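PDB 5TGN: SnoaL-like domain-containing protein from Sphaerobacter thermophilus, which is of unknown function but has the NTF2-like fold of the SnoaL-like family, whose cone-shaped chains often enclose a ligand-binding or catalytic pocket. Local coordinates for residues 10-13 against 14-18. Numbering follows the deposited sequence.
Sequences AREY and ISRVN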
loop_
_atom_site.group_PDB
_atom_site.type_symbol
_atom_site.label_atom_id
_atom_site.label_comp_id
_atom_site.label_asym_id
_atom_site.label_seq_id
_atom_site.Cartn_x
_atom_site.Cartn_y
_atom_site.Cartn_z
ATOM N N ALA A 10 -6.480 14.227 -16.295
ATOM C CA ALA A 10 -5.962 14.144 -14.934
ATOM C C ALA A 10 -6.885 14.867 -13.956
ATOM O O ALA A 10 -7.232 14.325 -12.901
ATOM C CB ALA A 10 -4.543 14.725 -14.880
ATOM N N ARG A 11 -7.287 16.104 -14.282
ATOM C CA ARG A 11 -8.177 16.841 -13.389
ATOM C C ARG A 11 -9.518 16.128 -13.231
ATOM O O ARG A 11 -10.113 16.129 -12.143
ATOM C CB ARG A 11 -8.413 18.265 -13.913
ATOM C CG ARG A 11 -7.206 19.224 -13.870
ATOM C CD ARG A 11 -7.501 20.451 -14.774
ATOM N NE ARG A 11 -6.382 21.387 -14.830
ATOM C CZ ARG A 11 -6.187 22.275 -15.795
ATOM N NH1 ARG A 11 -7.034 22.353 -16.809
ATOM N NH2 ARG A 11 -5.128 23.072 -15.752
ATOM N N GLU A 12 -10.050 15.577 -14.327
ATOM C CA GLU A 12 -11.322 14.872 -14.237
ATOM C C GLU A 12 -11.190 13.606 -13.395
ATOM O O GLU A 12 -12.131 13.226 -12.691
ATOM C CB GLU A 12 -11.850 14.523 -15.632
ATOM C CG GLU A 12 -13.248 13.923 -15.601
ATOM C CD GLU A 12 -14.291 14.907 -15.072
ATOM O OE1 GLU A 12 -14.024 16.134 -15.073
ATOM O OE2 GLU A 12 -15.371 14.452 -14.636
ATOM N N TYR A 13 -10.048 12.923 -13.487
ATOM C CA TYR A 13 -9.822 11.753 -12.645
ATOM C C TYR A 13 -9.950 12.132 -11.179
ATOM O O TYR A 13 -10.706 11.516 -10.429
ATOM C CB TYR A 13 -8.443 11.134 -12.936
ATOM C CG TYR A 13 -8.137 10.012 -11.946
ATOM C CD1 TYR A 13 -8.534 8.699 -12.206
ATOM C CD2 TYR A 13 -7.523 10.281 -10.719
ATOM C CE1 TYR A 13 -8.288 7.674 -11.284
ATOM C CE2 TYR A 13 -7.264 9.259 -9.798
ATOM C CZ TYR A 13 -7.661 7.970 -10.090
ATOM O OH TYR A 13 -7.436 6.968 -9.169
ATOM N N ILE A 14 -9.277 13.208 -10.771
ATOM C CA ILE A 14 -9.399 13.668 -9.389
ATOM C C ILE A 14 -10.850 14.003 -9.055
ATOM O O ILE A 14 -11.338 13.706 -7.960
ATOM C CB ILE A 14 -8.477 14.883 -9.143
ATOM C CG1 ILE A 14 -7.019 14.528 -9.410
ATOM C CG2 ILE A 14 -8.646 15.414 -7.688
ATOM C CD1 ILE A 14 -6.452 13.450 -8.415
ATOM N N SER A 15 -11.552 14.664 -9.970
ATOM C CA SER A 15 -12.930 15.045 -9.659
ATOM C C SER A 15 -13.791 13.804 -9.455
ATOM O O SER A 15 -14.633 13.754 -8.544
ATOM C CB SER A 15 -13.494 15.934 -10.774
ATOM O OG SER A 15 -14.820 16.339 -10.489
ATOM N N ARG A 16 -13.573 12.783 -10.282
ATOM C CA ARG A 16 -14.384 11.565 -10.213
ATOM C C ARG A 16 -14.097 10.773 -8.941
ATOM O O ARG A 16 -15.017 10.230 -8.323
ATOM C CB ARG A 16 -14.134 10.686 -11.450
ATOM C CG ARG A 16 -14.658 11.234 -12.767
ATOM C CD ARG A 16 -16.136 11.506 -12.720
ATOM N NE ARG A 16 -16.406 12.858 -12.235
ATOM C CZ ARG A 16 -17.422 13.195 -11.439
ATOM N NH1 ARG A 16 -18.298 12.278 -11.023
ATOM N NH2 ARG A 16 -17.555 14.462 -11.049
ATOM N N VAL A 17 -12.831 10.721 -8.523
ATOM C CA VAL A 17 -12.479 10.029 -7.288
ATOM C C VAL A 17 -13.051 10.753 -6.066
ATOM O O VAL A 17 -13.579 10.109 -5.148
ATOM C CB VAL A 17 -10.952 9.850 -7.211
ATOM C CG1 VAL A 17 -10.532 9.453 -5.805
ATOM C CG2 VAL A 17 -10.529 8.796 -8.211
ATOM N N ASN A 18 -13.009 12.100 -6.048
ATOM C CA ASN A 18 -13.701 12.834 -4.976
ATOM C C ASN A 18 -15.188 12.520 -4.936
ATOM O O ASN A 18 -15.813 12.600 -3.871
ATOM C CB ASN A 18 -13.514 14.345 -5.141
ATOM C CG ASN A 18 -12.175 14.808 -4.635
ATOM O OD1 ASN A 18 -11.738 14.366 -3.580
ATOM N ND2 ASN A 18 -11.510 15.681 -5.379
#
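The backbone N-H of Ile14 bonds to Ala10 O, with the Ile14 N 3.2 Å away, one of the i to i+4 bonds of helix 6-18. Its CD1 lies 4.1 Å from Tyr13 CD2, and the two side chains cross at about a right angle. Ser15 N bonds to Arg11 O at 3.0 Å. Arg16 meets Glu12 twice. Its N bonds to Glu12 O at 2.8 Å, and its NE forms a salt bridge with Glu12 OE2 at 3.1 Å. The N-H...O angle of the second is 130°, so as a hydrogen bond it is weak. The two side chains run side by side, with carboxylate and guanidinium planes only 13° apart. Bends at chi2 and chi3 bring NE nearest to OE2, at an oblique approach. Arg16 NH1 has a stronger partner in Asp21, so the guanidinium bridges two acids. Val17 N bonds to Tyr13 O at 3.0 Å. Its CG2 sits over one face of the Tyr13 ring, 3.8 Å from the centroid, as a CH-pi contact shifted toward CZ. With chi1 at 173° the ring slants outward and toward the next turn, where it meets this methyl. Replacing Tyr13 by alanine is likely to leave Val17 CG2 without its aromatic partner and to open a gap beside Phe94. This N-terminal helix 6-18 lies against the curved mixed sheet, as in NTF2-like folds. Ala10 and Ile14 rest on strands 73-81 and 88-97, Ile14 also reaches strand 60-69, and Tyr13 meets Phe94 of strand 88-97 and Leu28 of a loop.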